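Local coordinates for protein type I site-specific restriction-modification system, R (Restriction) subunit (Vibrio vulnificus, PDB 3H1T) that probably serves as the ATP-dependent motor and DNA-cleaving subunit of a type I restriction enzyme, here as an N-terminal fragment of the longer chain, at residues N520-K534 against N553-D567. Sequence-based numbering, arbitrary orientation.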
ATOM      1  N   ASN A 520       9.457  -1.184 -16.831  1.00 29.21           N
ATOM      2  CA  ASN A 520       8.531  -0.743 -17.880  1.00 28.14           C
ATOM      3  C   ASN A 520       7.217  -1.496 -17.790  1.00 27.17           C
ATOM      4  O   ASN A 520       7.202  -2.715 -17.745  1.00 29.20           O
ATOM      5  CB  ASN A 520       9.082  -0.981 -19.300  1.00 30.45           C
ATOM      6  CG  ASN A 520      10.337  -0.194 -19.602  1.00 30.79           C
ATOM      7  OD1 ASN A 520      10.461   0.978 -19.247  1.00 32.52           O
ATOM      8  ND2 ASN A 520      11.269  -0.835 -20.298  1.00 28.67           N
ATOM      9  N   VAL A 521       6.114  -0.766 -17.772  1.00 30.53           N
ATOM     10  CA  VAL A 521       4.793  -1.374 -17.727  1.00 30.33           C
ATOM     11  C   VAL A 521       4.136  -0.962 -19.040  1.00 31.46           C
ATOM     12  O   VAL A 521       3.887   0.221 -19.274  1.00 31.50           O
ATOM     13  CB  VAL A 521       3.977  -0.859 -16.511  1.00 38.42           C
ATOM     14  CG1 VAL A 521       2.510  -1.261 -16.660  1.00 40.23           C
ATOM     15  CG2 VAL A 521       4.529  -1.455 -15.208  1.00 38.60           C
ATOM     16  N   VAL A 522       3.854  -1.935 -19.899  1.00 27.55           N
ATOM     17  CA  VAL A 522       3.291  -1.648 -21.214  1.00 27.78           C
ATOM     18  C   VAL A 522       1.829  -2.038 -21.483  1.00 27.86           C
ATOM     19  O   VAL A 522       1.431  -3.188 -21.298  1.00 29.55           O
ATOM     20  CB  VAL A 522       4.185  -2.298 -22.296  1.00 24.72           C
ATOM     21  CG1 VAL A 522       3.764  -1.837 -23.674  1.00 23.93           C
ATOM     22  CG2 VAL A 522       5.651  -1.938 -22.034  1.00 22.35           C
ATOM     23  N   LEU A 523       1.049  -1.080 -21.964  1.00 31.15           N
ATOM     24  CA  LEU A 523      -0.371  -1.291 -22.253  1.00 32.98           C
ATOM     25  C   LEU A 523      -0.710  -1.543 -23.733  1.00 33.32           C
ATOM     26  O   LEU A 523      -0.572  -0.655 -24.574  1.00 31.67           O
ATOM     27  CB  LEU A 523      -1.172  -0.077 -21.769  1.00 45.71           C
ATOM     28  CG  LEU A 523      -1.219   0.236 -20.280  1.00 47.62           C
ATOM     29  CD1 LEU A 523      -2.028   1.508 -20.055  1.00 49.91           C
ATOM     30  CD2 LEU A 523      -1.861  -0.917 -19.543  1.00 50.58           C
ATOM     31  N   ALA A 524      -1.165  -2.749 -24.043  1.00 27.42           N
ATOM     32  CA  ALA A 524      -1.529  -3.081 -25.416  1.00 27.71           C
ATOM     33  C   ALA A 524      -2.853  -3.803 -25.380  1.00 28.67           C
ATOM     34  O   ALA A 524      -3.077  -4.755 -26.114  1.00 31.41           O
ATOM     35  CB  ALA A 524      -0.474  -3.967 -26.053  1.00 21.35           C
ATOM     36  N   ARG A 525      -3.739  -3.323 -24.525  1.00 32.99           N
ATOM     37  CA  ARG A 525      -5.030  -3.950 -24.370  1.00 33.23           C
ATOM     38  C   ARG A 525      -6.091  -2.975 -23.918  1.00 33.07           C
ATOM     39  O   ARG A 525      -5.799  -1.867 -23.480  1.00 32.75           O
ATOM     40  CB  ARG A 525      -4.928  -5.061 -23.331  1.00 40.88           C
ATOM     41  CG  ARG A 525      -4.776  -4.522 -21.925  1.00 42.53           C
ATOM     42  CD  ARG A 525      -4.651  -5.640 -20.948  1.00 48.52           C
ATOM     43  NE  ARG A 525      -5.635  -6.669 -21.242  1.00 52.71           N
ATOM     44  CZ  ARG A 525      -6.386  -7.256 -20.325  1.00 54.24           C
ATOM     45  NH1 ARG A 525      -6.264  -6.907 -19.053  1.00 56.53           N
ATOM     46  NH2 ARG A 525      -7.255  -8.187 -20.680  1.00 55.27           N
ATOM     47  N   VAL A 526      -7.331  -3.427 -24.021  1.00 34.81           N
ATOM     48  CA  VAL A 526      -8.471  -2.655 -23.598  1.00 33.00           C
ATOM     49  C   VAL A 526      -8.617  -2.919 -22.113  1.00 32.62           C
ATOM     50  O   VAL A 526      -8.857  -4.055 -21.702  1.00 32.94           O
ATOM     51  CB  VAL A 526      -9.781  -3.126 -24.300  1.00 33.86           C
ATOM     52  CG1 VAL A 526     -10.982  -2.385 -23.725  1.00 32.23           C
ATOM     53  CG2 VAL A 526      -9.685  -2.897 -25.797  1.00 34.45           C
ATOM     54  N   VAL A 527      -8.418  -1.887 -21.306  1.00 32.15           N
ATOM     55  CA  VAL A 527      -8.599  -2.025 -19.869  1.00 32.51           C
ATOM     56  C   VAL A 527     -10.079  -1.712 -19.668  1.00 34.94           C
ATOM     57  O   VAL A 527     -10.551  -0.637 -20.052  1.00 32.50           O
ATOM     58  CB  VAL A 527      -7.739  -1.018 -19.099  1.00 30.86           C
ATOM     59  CG1 VAL A 527      -8.105  -1.043 -17.623  1.00 30.84           C
ATOM     60  CG2 VAL A 527      -6.279  -1.353 -19.278  1.00 30.28           C
ATOM     61  N   ASN A 528     -10.824  -2.647 -19.091  1.00 53.43           N
ATOM     62  CA  ASN A 528     -12.244  -2.407 -18.920  1.00 57.89           C
ATOM     63  C   ASN A 528     -12.683  -1.952 -17.537  1.00 57.94           C
ATOM     64  O   ASN A 528     -13.882  -1.788 -17.299  1.00 59.57           O
ATOM     65  CB  ASN A 528     -13.060  -3.642 -19.331  1.00 78.38           C
ATOM     66  CG  ASN A 528     -14.457  -3.271 -19.855  1.00 81.54           C
ATOM     67  OD1 ASN A 528     -15.397  -3.039 -19.081  1.00 82.95           O
ATOM     68  ND2 ASN A 528     -14.586  -3.198 -21.177  1.00 83.46           N
ATOM     69  N   SER A 529     -11.736  -1.732 -16.626  1.00 45.82           N
ATOM     70  CA  SER A 529     -12.099  -1.269 -15.284  1.00 42.27           C
ATOM     71  C   SER A 529     -10.982  -0.527 -14.546  1.00 41.04           C
ATOM     72  O   SER A 529      -9.798  -0.738 -14.799  1.00 41.19           O
ATOM     73  CB  SER A 529     -12.608  -2.441 -14.428  1.00 34.27           C
ATOM     74  OG  SER A 529     -11.549  -3.183 -13.845  1.00 32.60           O
HETATM   75  N   MSE A 530     -11.375   0.353 -13.630  1.00 31.76           N
HETATM   76  CA  MSE A 530     -10.424   1.132 -12.843  1.00 31.83           C
HETATM   77  C   MSE A 530      -9.560   0.229 -11.955  1.00 29.01           C
HETATM   78  O   MSE A 530      -8.369   0.480 -11.784  1.00 28.23           O
HETATM   79  CB  MSE A 530     -11.175   2.155 -11.981  1.00 46.47           C
HETATM   80  CG  MSE A 530     -10.293   2.998 -11.057  1.00 52.78           C
HETATM   81 SE   MSE A 530      -8.984   4.153 -11.941  1.00 59.84          SE
HETATM   82  CE  MSE A 530     -10.137   5.656 -12.334  1.00 56.73           C
ATOM     83  N   SER A 531     -10.162  -0.812 -11.382  1.00 30.05           N
ATOM     84  CA  SER A 531      -9.433  -1.750 -10.528  1.00 31.51           C
ATOM     85  C   SER A 531      -8.328  -2.437 -11.316  1.00 32.60           C
ATOM     86  O   SER A 531      -7.213  -2.580 -10.826  1.00 33.83           O
ATOM     87  CB  SER A 531     -10.376  -2.807  -9.935  1.00 46.88           C
ATOM     88  OG  SER A 531     -11.232  -2.234  -8.951  1.00 48.38           O
ATOM     89  N   GLU A 532      -8.639  -2.840 -12.546  1.00 31.45           N
ATOM     90  CA  GLU A 532      -7.664  -3.511 -13.406  1.00 30.93           C
ATOM     91  C   GLU A 532      -6.555  -2.557 -13.791  1.00 28.76           C
ATOM     92  O   GLU A 532      -5.401  -2.935 -13.808  1.00 30.22           O
ATOM     93  CB  GLU A 532      -8.321  -4.059 -14.683  1.00 47.22           C
ATOM     94  CG  GLU A 532      -7.319  -4.639 -15.690  1.00 51.64           C
ATOM     95  CD  GLU A 532      -7.960  -5.466 -16.803  1.00 52.63           C
ATOM     96  OE1 GLU A 532      -8.582  -4.896 -17.728  1.00 53.10           O
ATOM     97  OE2 GLU A 532      -7.838  -6.705 -16.747  1.00 54.62           O
ATOM     98  N   PHE A 533      -6.909  -1.317 -14.096  1.00 30.90           N
ATOM     99  CA  PHE A 533      -5.907  -0.339 -14.476  1.00 30.09           C
ATOM    100  C   PHE A 533      -4.868  -0.163 -13.365  1.00 29.70           C
ATOM    101  O   PHE A 533      -3.662  -0.213 -13.607  1.00 27.71           O
ATOM    102  CB  PHE A 533      -6.562   1.014 -14.781  1.00 25.88           C
ATOM    103  CG  PHE A 533      -5.584   2.069 -15.202  1.00 25.67           C
ATOM    104  CD1 PHE A 533      -5.122   2.128 -16.515  1.00 24.48           C
ATOM    105  CD2 PHE A 533      -5.111   3.004 -14.277  1.00 24.59           C
ATOM    106  CE1 PHE A 533      -4.192   3.112 -16.906  1.00 24.93           C
ATOM    107  CE2 PHE A 533      -4.191   3.990 -14.650  1.00 22.00           C
ATOM    108  CZ  PHE A 533      -3.728   4.045 -15.970  1.00 23.31           C
ATOM    109  N   LYS A 534      -5.355   0.048 -12.148  1.00 29.97           N
ATOM    110  CA  LYS A 534      -4.480   0.245 -11.001  1.00 30.57           C
ATOM    111  C   LYS A 534      -3.628  -0.969 -10.661  1.00 31.92           C
ATOM    112  O   LYS A 534      -2.543  -0.831 -10.096  1.00 32.11           O
ATOM    113  CB  LYS A 534      -5.293   0.659  -9.777  1.00 26.88           C
ATOM    114  CG  LYS A 534      -5.905   2.051  -9.902  1.00 23.60           C
ATOM    115  CD  LYS A 534      -6.198   2.674  -8.547  1.00 25.68           C
ATOM    116  CE  LYS A 534      -7.074   3.933  -8.678  1.00 24.68           C
ATOM    117  NZ  LYS A 534      -6.440   5.082  -9.407  1.00 23.83           N
ATOM    118  N   ASN A 553       8.413   3.443 -16.083  1.00 30.56           N
ATOM    119  CA  ASN A 553       7.697   3.985 -17.237  1.00 30.63           C
ATOM    120  C   ASN A 553       6.414   3.234 -17.515  1.00 30.06           C
ATOM    121  O   ASN A 553       6.337   2.030 -17.317  1.00 31.01           O
ATOM    122  CB  ASN A 553       8.547   3.876 -18.519  1.00 28.58           C
ATOM    123  CG  ASN A 553       9.885   4.513 -18.394  1.00 31.08           C
ATOM    124  OD1 ASN A 553       9.999   5.736 -18.387  1.00 32.99           O
ATOM    125  ND2 ASN A 553      10.921   3.694 -18.284  1.00 30.83           N
ATOM    126  N   ILE A 554       5.413   3.963 -17.982  1.00 36.26           N
ATOM    127  CA  ILE A 554       4.156   3.371 -18.387  1.00 35.20           C
ATOM    128  C   ILE A 554       3.993   3.781 -19.845  1.00 36.38           C
ATOM    129  O   ILE A 554       3.692   4.936 -20.139  1.00 35.44           O
ATOM    130  CB  ILE A 554       2.969   3.910 -17.584  1.00 32.47           C
ATOM    131  CG1 ILE A 554       3.032   3.411 -16.131  1.00 32.07           C
ATOM    132  CG2 ILE A 554       1.672   3.459 -18.224  1.00 30.90           C
ATOM    133  CD1 ILE A 554       1.889   3.985 -15.250  1.00 31.43           C
ATOM    134  N   ILE A 555       4.270   2.852 -20.753  1.00 28.73           N
ATOM    135  CA  ILE A 555       4.127   3.109 -22.179  1.00 29.30           C
ATOM    136  C   ILE A 555       2.700   2.676 -22.543  1.00 30.07           C
ATOM    137  O   ILE A 555       2.333   1.509 -22.384  1.00 30.44           O
ATOM    138  CB  ILE A 555       5.162   2.305 -23.000  1.00 37.47           C
ATOM    139  CG1 ILE A 555       6.591   2.749 -22.681  1.00 37.78           C
ATOM    140  CG2 ILE A 555       4.940   2.538 -24.468  1.00 39.33           C
ATOM    141  CD1 ILE A 555       7.122   2.292 -21.337  1.00 40.88           C
ATOM    142  N   ASP A 556       1.889   3.633 -22.994  1.00 41.27           N
ATOM    143  CA  ASP A 556       0.476   3.401 -23.339  1.00 41.81           C
ATOM    144  C   ASP A 556       0.198   3.402 -24.851  1.00 41.86           C
ATOM    145  O   ASP A 556       0.196   4.461 -25.491  1.00 42.24           O
ATOM    146  CB  ASP A 556      -0.376   4.492 -22.668  1.00 35.78           C
ATOM    147  CG  ASP A 556      -1.864   4.179 -22.674  1.00 35.17           C
ATOM    148  OD1 ASP A 556      -2.272   3.156 -23.257  1.00 33.84           O
ATOM    149  OD2 ASP A 556      -2.632   4.969 -22.090  1.00 37.60           O
ATOM    150  N   TYR A 557      -0.066   2.221 -25.410  1.00 37.61           N
ATOM    151  CA  TYR A 557      -0.339   2.069 -26.842  1.00 36.36           C
ATOM    152  C   TYR A 557      -1.825   2.074 -27.156  1.00 38.64           C
ATOM    153  O   TYR A 557      -2.212   2.060 -28.325  1.00 38.76           O
ATOM    154  CB  TYR A 557       0.281   0.764 -27.356  1.00 34.51           C
ATOM    155  CG  TYR A 557       1.789   0.819 -27.457  1.00 33.43           C
ATOM    156  CD1 TYR A 557       2.408   1.613 -28.425  1.00 30.45           C
ATOM    157  CD2 TYR A 557       2.599   0.100 -26.572  1.00 32.59           C
ATOM    158  CE1 TYR A 557       3.786   1.695 -28.507  1.00 29.55           C
ATOM    159  CE2 TYR A 557       3.992   0.182 -26.643  1.00 31.09           C
ATOM    160  CZ  TYR A 557       4.575   0.983 -27.615  1.00 28.95           C
ATOM    161  OH  TYR A 557       5.936   1.064 -27.704  1.00 29.92           O
ATOM    162  N   THR A 558      -2.656   2.079 -26.119  1.00 34.45           N
ATOM    163  CA  THR A 558      -4.094   2.100 -26.323  1.00 35.65           C
ATOM    164  C   THR A 558      -4.508   3.493 -26.792  1.00 37.93           C
ATOM    165  O   THR A 558      -5.506   3.655 -27.496  1.00 38.25           O
ATOM    166  CB  THR A 558      -4.858   1.770 -25.009  1.00 39.85           C
ATOM    167  OG1 THR A 558      -4.741   2.866 -24.091  1.00 38.58           O
ATOM    168  CG2 THR A 558      -4.275   0.530 -24.357  1.00 39.55           C
ATOM    169  N   GLY A 559      -3.728   4.498 -26.410  1.00 53.19           N
ATOM    170  CA  GLY A 559      -4.042   5.858 -26.795  1.00 54.03           C
ATOM    171  C   GLY A 559      -5.297   6.340 -26.092  1.00 54.69           C
ATOM    172  O   GLY A 559      -6.182   6.944 -26.713  1.00 56.00           O
ATOM    173  N   SER A 560      -5.386   6.064 -24.792  1.00 42.23           N
ATOM    174  CA  SER A 560      -6.546   6.484 -24.019  1.00 40.70           C
ATOM    175  C   SER A 560      -6.594   5.965 -22.584  1.00 39.95           C
ATOM    176  O   SER A 560      -7.002   6.708 -21.681  1.00 40.38           O
ATOM    177  CB  SER A 560      -7.831   6.077 -24.742  1.00 47.03           C
ATOM    178  OG  SER A 560      -7.945   4.667 -24.861  1.00 49.95           O
ATOM    179  N   ALA A 561      -6.188   4.714 -22.358  1.00 41.49           N
ATOM    180  CA  ALA A 561      -6.215   4.130 -21.016  1.00 38.19           C
ATOM    181  C   ALA A 561      -5.714   5.086 -19.938  1.00 39.44           C
ATOM    182  O   ALA A 561      -6.425   5.353 -18.972  1.00 39.32           O
ATOM    183  CB  ALA A 561      -5.391   2.831 -20.978  1.00 30.17           C
ATOM    184  N   THR A 562      -4.504   5.611 -20.107  1.00 41.95           N
ATOM    185  CA  THR A 562      -3.943   6.528 -19.122  1.00 44.04           C
ATOM    186  C   THR A 562      -4.723   7.841 -18.974  1.00 45.57           C
ATOM    187  O   THR A 562      -4.569   8.530 -17.967  1.00 46.02           O
ATOM    188  CB  THR A 562      -2.462   6.842 -19.438  1.00 34.17           C
ATOM    189  OG1 THR A 562      -2.350   7.278 -20.795  1.00 35.55           O
ATOM    190  CG2 THR A 562      -1.604   5.604 -19.269  1.00 34.14           C
ATOM    191  N   GLN A 563      -5.552   8.195 -19.958  1.00 39.58           N
ATOM    192  CA  GLN A 563      -6.339   9.432 -19.862  1.00 40.25           C
ATOM    193  C   GLN A 563      -7.676   9.069 -19.232  1.00 40.57           C
ATOM    194  O   GLN A 563      -8.195   9.750 -18.353  1.00 41.62           O
ATOM    195  CB  GLN A 563      -6.573  10.039 -21.253  1.00 52.05           C
ATOM    196  CG  GLN A 563      -5.296  10.233 -22.055  1.00 55.66           C
ATOM    197  CD  GLN A 563      -5.413  11.301 -23.136  1.00 57.10           C
ATOM    198  OE1 GLN A 563      -5.767  11.012 -24.278  1.00 58.62           O
ATOM    199  NE2 GLN A 563      -5.115  12.547 -22.770  1.00 58.31           N
ATOM    200  N   ASN A 564      -8.212   7.957 -19.696  1.00 44.51           N
ATOM    201  CA  ASN A 564      -9.485   7.443 -19.223  1.00 44.34           C
ATOM    202  C   ASN A 564      -9.489   7.137 -17.719  1.00 43.43           C
ATOM    203  O   ASN A 564     -10.439   7.484 -17.024  1.00 44.14           O
ATOM    204  CB  ASN A 564      -9.815   6.170 -20.003  1.00 60.36           C
ATOM    205  CG  ASN A 564     -11.288   6.032 -20.317  1.00 62.21           C
ATOM    206  OD1 ASN A 564     -12.111   5.758 -19.439  1.00 62.69           O
ATOM    207  ND2 ASN A 564     -11.629   6.211 -21.591  1.00 64.57           N
ATOM    208  N   PHE A 565      -8.439   6.484 -17.220  1.00 33.99           N
ATOM    209  CA  PHE A 565      -8.364   6.115 -15.814  1.00 32.14           C
ATOM    210  C   PHE A 565      -7.478   7.039 -14.979  1.00 31.27           C
ATOM    211  O   PHE A 565      -7.019   6.666 -13.900  1.00 29.68           O
ATOM    212  CB  PHE A 565      -7.891   4.666 -15.718  1.00 36.46           C
ATOM    213  CG  PHE A 565      -8.822   3.692 -16.391  1.00 35.80           C
ATOM    214  CD1 PHE A 565     -10.026   3.339 -15.780  1.00 34.46           C
ATOM    215  CD2 PHE A 565      -8.523   3.159 -17.652  1.00 34.78           C
ATOM    216  CE1 PHE A 565     -10.929   2.470 -16.402  1.00 32.50           C
ATOM    217  CE2 PHE A 565      -9.424   2.283 -18.289  1.00 33.56           C
ATOM    218  CZ  PHE A 565     -10.631   1.943 -17.656  1.00 34.37           C
ATOM    219  N   ALA A 566      -7.252   8.255 -15.470  1.00 39.02           N
ATOM    220  CA  ALA A 566      -6.448   9.222 -14.738  1.00 39.01           C
ATOM    221  C   ALA A 566      -7.098   9.437 -13.370  1.00 39.40           C
ATOM    222  O   ALA A 566      -8.308   9.649 -13.269  1.00 37.89           O
ATOM    223  CB  ALA A 566      -6.380  10.536 -15.507  1.00 31.48           C
ATOM    224  N   ASP A 567      -6.289   9.390 -12.319  1.00 34.98           N
ATOM    225  CA  ASP A 567      -6.809   9.528 -10.961  1.00 34.49           C
ATOM    226  C   ASP A 567      -5.765  10.214 -10.081  1.00 34.59           C
ATOM    227  O   ASP A 567      -5.012   9.558  -9.371  1.00 35.84           O
ATOM    228  CB  ASP A 567      -7.120   8.134 -10.415  1.00 32.36           C
ATOM    229  CG  ASP A 567      -7.870   8.171  -9.109  1.00 33.01           C
ATOM    230  OD1 ASP A 567      -7.954   9.263  -8.514  1.00 32.97           O
ATOM    231  OD2 ASP A 567      -8.367   7.109  -8.672  1.00 31.82           O
TER
HETATM  232  O   HOH W   1      -5.765   5.252 -12.028  1.00 45.21           O
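Phe565 and Phe533 pack tightly where helix 530-534 meets the end of helix 561-564. The ring planes are 23° apart, but the rings are slid so far that they barely overlap; instead Phe565 CB sits over one face of Phe533, 3.6 Å from its centroid, and Phe533 CB returns a CH-pi contact to Phe565. With CG anti to the backbone N (chi1 -179°), Phe533 reaches Ala561 and Thr562, while Val527 CG1 touches Phe565 CE2 at 3.6 Å. Equally close, strands 520-524 and 553-556 run parallel in the sheet, joined by four backbone bonds, Leu523 N to Ile555 O being nearly straight (175°). Leu523 CD1 touches Asp556 OD1 and lies 3.7 Å from Ala561 CB. Each Asp556 oxygen takes two bonds, OD1 from Thr558 N and OG1, OD2 from Thr562 N and OG1, fixing the carboxylate's rotation. The looser, solvent side holds Asn528, Ala566 and partly exposed Met530, a selenomethionine whose SE lies 4.0 Å from Phe565 CB, oblique to the ring. Buried Lys534 NZ meets Asp567 OD2 at 2.9 Å, tying the crossover helix of this RecA-like domain's beta-alpha-beta unit to the chain following strand 552-556; with Arg343 and Asp571 the charges probably offset one another, which would keep Lys534 and Asp567 ionised.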